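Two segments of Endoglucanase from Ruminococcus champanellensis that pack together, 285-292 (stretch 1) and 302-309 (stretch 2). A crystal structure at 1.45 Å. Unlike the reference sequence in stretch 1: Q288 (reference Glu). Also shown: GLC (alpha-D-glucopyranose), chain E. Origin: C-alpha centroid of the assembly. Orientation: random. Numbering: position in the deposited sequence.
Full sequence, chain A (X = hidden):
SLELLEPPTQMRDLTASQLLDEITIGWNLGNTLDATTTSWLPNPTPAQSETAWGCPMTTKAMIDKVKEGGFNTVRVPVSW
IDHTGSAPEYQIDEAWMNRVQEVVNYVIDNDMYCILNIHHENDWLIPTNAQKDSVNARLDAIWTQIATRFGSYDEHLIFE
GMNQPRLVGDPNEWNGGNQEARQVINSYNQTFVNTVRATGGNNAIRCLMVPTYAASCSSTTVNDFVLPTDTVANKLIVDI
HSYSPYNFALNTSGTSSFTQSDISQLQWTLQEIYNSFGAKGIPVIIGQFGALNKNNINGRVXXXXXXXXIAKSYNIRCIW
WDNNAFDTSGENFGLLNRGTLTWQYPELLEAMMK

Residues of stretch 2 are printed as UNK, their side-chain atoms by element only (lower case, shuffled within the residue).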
ATOM      1  N   ILE A 285      -2.635  -7.851   5.959  1.00 10.25           N
ATOM      2  CA  ILE A 285      -1.248  -7.431   5.815  1.00 10.28           C
ATOM      3  C   ILE A 285      -1.157  -5.982   6.271  1.00 11.11           C
ATOM      4  O   ILE A 285      -2.108  -5.210   6.118  1.00 11.85           O
ATOM      5  CB  ILE A 285      -0.761  -7.587   4.356  1.00 10.86           C
ATOM      6  CG1 ILE A 285       0.747  -7.363   4.254  1.00 11.41           C
ATOM      7  CG2 ILE A 285      -1.517  -6.621   3.426  1.00 12.26           C
ATOM      8  CD1 ILE A 285       1.342  -7.841   2.945  1.00 13.65           C
ATOM      9  N   ILE A 286      -0.023  -5.619   6.869  1.00 10.79           N
ATOM     10  CA  ILE A 286       0.266  -4.217   7.188  1.00 11.00           C
ATOM     11  C   ILE A 286       1.024  -3.664   5.985  1.00 11.33           C
ATOM     12  O   ILE A 286       2.242  -3.810   5.853  1.00 11.37           O
ATOM     13  CB  ILE A 286       1.011  -4.057   8.514  1.00 11.73           C
ATOM     14  CG1 ILE A 286       0.085  -4.463   9.665  1.00 12.67           C
ATOM     15  CG2 ILE A 286       1.490  -2.612   8.684  1.00 11.77           C
ATOM     16  CD1 ILE A 286       0.776  -4.687  10.984  1.00 12.21           C
ATOM     17  N   GLY A 287       0.274  -3.041   5.067  1.00 10.42           N
ATOM     18  CA  GLY A 287       0.839  -2.603   3.804  1.00 11.06           C
ATOM     19  C   GLY A 287       1.663  -1.347   3.890  1.00 10.71           C
ATOM     20  O   GLY A 287       2.420  -1.059   2.954  1.00 10.65           O
ATOM     21  N   GLN A 288       1.530  -0.598   4.988  1.00 10.03           N
ATOM     22  CA  GLN A 288       2.442   0.492   5.308  1.00  9.21           C
ATOM     23  C   GLN A 288       2.616   0.586   6.814  1.00 10.82           C
ATOM     24  O   GLN A 288       1.627   0.585   7.555  1.00 11.00           O
ATOM     25  CB  GLN A 288       1.913   1.844   4.831  1.00  9.92           C
ATOM     26  CG  GLN A 288       1.720   1.990   3.339  1.00 11.25           C
ATOM     27  CD  GLN A 288       1.292   3.401   2.932  1.00 11.77           C
ATOM     28  OE1 GLN A 288       0.677   3.596   1.889  1.00 11.19           O
ATOM     29  NE2 GLN A 288       1.624   4.387   3.755  1.00 11.68           N
ATOM     30  N   PHE A 289       3.869   0.702   7.254  1.00 10.73           N
ATOM     31  CA  PHE A 289       4.220   1.121   8.609  1.00 10.25           C
ATOM     32  C   PHE A 289       5.564   1.840   8.495  1.00 10.01           C
ATOM     33  O   PHE A 289       6.258   1.752   7.474  1.00 11.77           O
ATOM     34  CB  PHE A 289       4.284  -0.070   9.597  1.00 11.36           C
ATOM     35  CG  PHE A 289       5.572  -0.825   9.535  1.00  9.96           C
ATOM     36  CD1 PHE A 289       5.878  -1.571   8.418  1.00 12.27           C
ATOM     37  CD2 PHE A 289       6.499  -0.767  10.569  1.00 10.90           C
ATOM     38  CE1 PHE A 289       7.070  -2.237   8.325  1.00 12.55           C
ATOM     39  CE2 PHE A 289       7.699  -1.443  10.478  1.00 11.20           C
ATOM     40  CZ  PHE A 289       7.980  -2.176   9.358  1.00 11.52           C
ATOM     41  N   GLY A 290       5.935   2.538   9.557  1.00  9.55           N
ATOM     42  CA  GLY A 290       7.215   3.227   9.614  1.00 10.29           C
ATOM     43  C   GLY A 290       7.231   4.105  10.838  1.00 12.58           C
ATOM     44  O   GLY A 290       6.221   4.272  11.523  1.00 12.71           O
ATOM     45  N   ALA A 291       8.411   4.643  11.130  1.00 12.13           N
ATOM     46  CA  ALA A 291       8.582   5.613  12.208  1.00 12.88           C
ATOM     47  C   ALA A 291       9.482   6.722  11.683  1.00 12.80           C
ATOM     48  O   ALA A 291      10.567   6.448  11.163  1.00 13.54           O
ATOM     49  CB  ALA A 291       9.198   4.986  13.465  1.00 13.97           C
ATOM     50  N   LEU A 292       9.019   7.960  11.808  1.00 13.16           N
ATOM     51  CA  LEU A 292       9.758   9.108  11.305  1.00 15.61           C
ATOM     52  C   LEU A 292      11.150   9.179  11.908  1.00 13.83           C
ATOM     53  O   LEU A 292      11.352   8.887  13.089  1.00 14.60           O
ATOM     54  CB  LEU A 292       9.047  10.383  11.741  1.00 17.34           C
ATOM     55  CG  LEU A 292       7.661  10.667  11.182  1.00 15.51           C
ATOM     56  CD1 LEU A 292       6.927  11.640  12.093  1.00 16.42           C
ATOM     57  CD2 LEU A 292       7.760  11.248   9.799  1.00 16.05           C
ATOM     58  N   UNK A 302      14.632   0.009  19.022  1.00 14.99           N
ATOM     59  CA  UNK A 302      13.820  -0.745  19.969  1.00 14.56           C
ATOM     60  C   UNK A 302      12.401  -0.913  19.447  1.00 14.01           C
ATOM     61  O   UNK A 302      11.825  -2.008  19.505  1.00 14.82           O
ATOM     62  c   UNK A 302      12.975   0.236  23.664  1.00 19.50           C
ATOM     63  c   UNK A 302      13.035  -0.674  22.451  1.00 18.55           C
ATOM     64  c   UNK A 302      13.821  -0.026  21.315  1.00 16.48           C
ATOM     65  c   UNK A 302      13.653  -2.010  22.807  1.00 21.23           C
ATOM     66  N   UNK A 303      11.817   0.173  18.934  1.00 13.77           N
ATOM     67  CA  UNK A 303      10.492   0.106  18.325  1.00 12.57           C
ATOM     68  C   UNK A 303      10.472  -0.890  17.173  1.00 13.08           C
ATOM     69  O   UNK A 303       9.573  -1.736  17.085  1.00 13.97           O
ATOM     70  c   UNK A 303       8.975   1.498  15.500  1.00 11.73           C
ATOM     71  c   UNK A 303      10.091   1.511  17.855  1.00 12.27           C
ATOM     72  c   UNK A 303       7.647   1.544  15.033  1.00 12.10           C
ATOM     73  n   UNK A 303       6.826   1.607  16.127  1.00 13.26           N
ATOM     74  c   UNK A 303       8.927   1.539  16.928  1.00 10.60           C
ATOM     75  c   UNK A 303       7.606   1.605  17.266  1.00 12.39           C
ATOM     76  c   UNK A 303       7.333   1.520  13.672  1.00 12.00           C
ATOM     77  c   UNK A 303       8.376   1.437  12.788  1.00 11.94           C
ATOM     78  c   UNK A 303      10.018   1.431  14.572  1.00 12.29           C
ATOM     79  c   UNK A 303       9.706   1.402  13.222  1.00 12.73           C
ATOM     80  N   UNK A 304      11.467  -0.823  16.288  1.00 13.08           N
ATOM     81  CA  UNK A 304      11.442  -1.649  15.094  1.00 14.60           C
ATOM     82  C   UNK A 304      11.613  -3.126  15.384  1.00 13.54           C
ATOM     83  O   UNK A 304      10.936  -3.966  14.775  1.00 14.36           O
ATOM     84  N   UNK A 305      12.529  -3.473  16.293  1.00 13.26           N
ATOM     85  CA  UNK A 305      12.678  -4.872  16.673  1.00 15.85           C
ATOM     86  C   UNK A 305      11.360  -5.426  17.196  1.00 12.65           C
ATOM     87  O   UNK A 305      10.942  -6.528  16.825  1.00 14.71           O
ATOM     88  o   UNK A 305      17.256  -5.159  18.357  1.00 39.71           O
ATOM     89  c   UNK A 305      16.097  -4.760  18.592  1.00 36.90           C
ATOM     90  c   UNK A 305      13.738  -5.028  17.765  1.00 20.83           C
ATOM     91  c   UNK A 305      15.141  -4.588  17.418  1.00 30.65           C
ATOM     92  o   UNK A 305      15.686  -4.502  19.746  1.00 39.04           O
ATOM     93  N   UNK A 306      10.687  -4.665  18.056  1.00 12.65           N
ATOM     94  CA  UNK A 306       9.471  -5.169  18.682  1.00 12.68           C
ATOM     95  C   UNK A 306       8.298  -5.173  17.711  1.00 13.07           C
ATOM     96  O   UNK A 306       7.468  -6.088  17.751  1.00 13.54           O
ATOM     97  c   UNK A 306       9.166  -4.359  19.935  1.00 13.63           C
ATOM     98  o   UNK A 306       9.737  -5.813  21.724  1.00 16.10           O
ATOM     99  n   UNK A 306      11.065  -4.028  21.388  1.00 15.77           N
ATOM    100  c   UNK A 306      10.010  -4.788  21.100  1.00 15.67           C
ATOM    101  N   UNK A 307       8.202  -4.165  16.838  1.00 12.93           N
ATOM    102  CA  UNK A 307       7.123  -4.147  15.851  1.00 12.76           C
ATOM    103  C   UNK A 307       7.141  -5.424  15.012  1.00 14.20           C
ATOM    104  O   UNK A 307       6.131  -6.135  14.911  1.00 12.79           O
ATOM    105  c   UNK A 307       7.238  -2.890  14.976  1.00 13.02           C
ATOM    106  c   UNK A 307       3.691  -1.920  12.762  1.00 12.40           C
ATOM    107  c   UNK A 307       5.267  -1.378  14.453  1.00 13.04           C
ATOM    108  c   UNK A 307       5.979  -2.539  14.189  1.00 11.40           C
ATOM    109  c   UNK A 307       5.520  -3.376  13.190  1.00 12.23           C
ATOM    110  o   UNK A 307       2.565  -1.630  12.034  1.00 12.80           O
ATOM    111  c   UNK A 307       4.385  -3.072  12.478  1.00 12.52           C
ATOM    112  c   UNK A 307       4.127  -1.066  13.745  1.00 12.31           C
ATOM    113  N   UNK A 308       8.295  -5.758  14.427  1.00 12.25           N
ATOM    114  CA  UNK A 308       8.371  -6.931  13.564  1.00 12.16           C
ATOM    115  C   UNK A 308       8.211  -8.222  14.357  1.00 13.59           C
ATOM    116  O   UNK A 308       7.585  -9.177  13.871  1.00 13.63           O
ATOM    117  c   UNK A 308       9.401  -4.659  11.723  1.00 16.26           C
ATOM    118  c   UNK A 308       9.718  -6.120  11.492  1.00 14.37           C
ATOM    119  c   UNK A 308       8.764  -6.690  10.437  1.00 19.62           C
ATOM    120  c   UNK A 308       9.679  -6.931  12.781  1.00 12.54           C
ATOM    121  N   UNK A 309       8.771  -8.284  15.572  1.00 12.80           N
ATOM    122  CA  UNK A 309       8.628  -9.480  16.396  1.00 11.72           C
ATOM    123  C   UNK A 309       7.163  -9.733  16.719  1.00 11.88           C
ATOM    124  O   UNK A 309       6.665 -10.857  16.575  1.00 13.91           O
ATOM    125  c   UNK A 309       9.361 -10.560  18.637  1.00 14.40           C
ATOM    126  c   UNK A 309       9.446  -9.350  17.689  1.00 13.44           C
ATOM    127  c   UNK A 309      10.048 -10.351  19.999  1.00 14.17           C
ATOM    128  c   UNK A 309       8.371  -9.178  21.364  1.00 15.85           C
ATOM    129  n   UNK A 309       7.957  -8.064  21.955  1.00 14.60           N
ATOM    130  n   UNK A 309       7.641 -10.282  21.443  1.00 15.95           N
ATOM    131  n   UNK A 309       9.515  -9.184  20.693  1.00 15.31           N
TER
HETATM  132  C1  GLC E   1      -0.534   6.855   4.211  1.00 19.28           C
HETATM  133  C2  GLC E   1      -0.250   7.095   2.741  1.00 13.23           C
HETATM  134  C3  GLC E   1       1.094   7.508   2.317  1.00 11.80           C
HETATM  135  C4  GLC E   1       1.640   8.572   3.239  1.00 11.97           C
HETATM  136  C5  GLC E   1       1.717   7.954   4.616  1.00 14.21           C
HETATM  137  C6  GLC E   1       2.449   8.794   5.649  1.00 14.02           C
HETATM  138  O1  GLC E   1      -0.373   5.579   4.675  1.00 19.54           O
HETATM  139  O2  GLC E   1      -0.718   5.913   2.022  1.00 13.78           O
HETATM  140  O3  GLC E   1       0.968   8.043   0.947  1.00 11.71           O
HETATM  141  O4  GLC E   1       2.919   8.998   2.758  1.00 12.33           O
HETATM  142  O5  GLC E   1       0.338   7.727   5.112  1.00 16.68           O
HETATM  143  O6  GLC E   1       1.807   9.972   5.881  1.00 16.40           O

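Stretch 2 is one helical segment, its backbone tied by i to i+4 hydrogen bonds, and each side chain can be read from its atoms. Position 302 carries four carbons, forked at the second, and is out of reach of stretch 1. The fork one bond beyond CB identifies leucine, L302.

Position 303 has one carbon followed by fused five- and six-membered rings holding eight carbons and one nitrogen, which only tryptophan provides. The six-membered ring reaches stretch 1 at F289, G290 and A291. In W303, CH2 lies 3.5 Å from G290 C and 3.6 Å from F289 CD2, and A291 CB sits over the ring face, 3.6 Å from the centroid and 11° off the normal, a CH-pi contact.

Position 304 has no side-chain atoms and is glycine, G304. Position 305 has three carbons, the third bearing two oxygens: a carboxylate on a two-carbon arm, hence glutamate, E305, which is out of reach of stretch 1.

At position 306 there are two carbons, the second with one oxygen and one nitrogen, so the residue is asparagine. N306 also stays clear of stretch 1; its ND2 donates to L302 O at 2.9 Å, reinforcing the backbone bond from N306 N to the same oxygen at 3.2 Å.

Position 307 shows one carbon, then a six-carbon ring bearing an oxygen, which lies 3.4 Å from F289 CB and 3.7 Å from I286 CG2. This is tyrosine. The Y307 and F289 rings form an offset stack, with centroids 4.5 Å apart and planes at 24°.

Position 308 again has four carbons forked at the second, so it is leucine. The CA-to-CB bond of L308 points sideways, yet the end of the side chain comes nearer, placing CD2 3.7 Å from F289 CZ.

Position 309 has three carbons, a nitrogen, then a carbon carrying two more nitrogens: the guanidinium of arginine. R309 turns to its own helix, where NH2 donates to N306 OD1 at 2.9 Å.

The strand and helix axes run nearly antiparallel, at 174°, and approach to 12.5 Å, a gap bridged by side chains. F289 is central: it points toward the helix and touches W303, Y307 and L308, while I286 and A291 contribute flanking contacts. No hydrogen bond crosses the interface, so the 315 Å² of buried surface rests on apolar and aromatic packing.

Stretch 2, residues 302-309: LWGENYLR
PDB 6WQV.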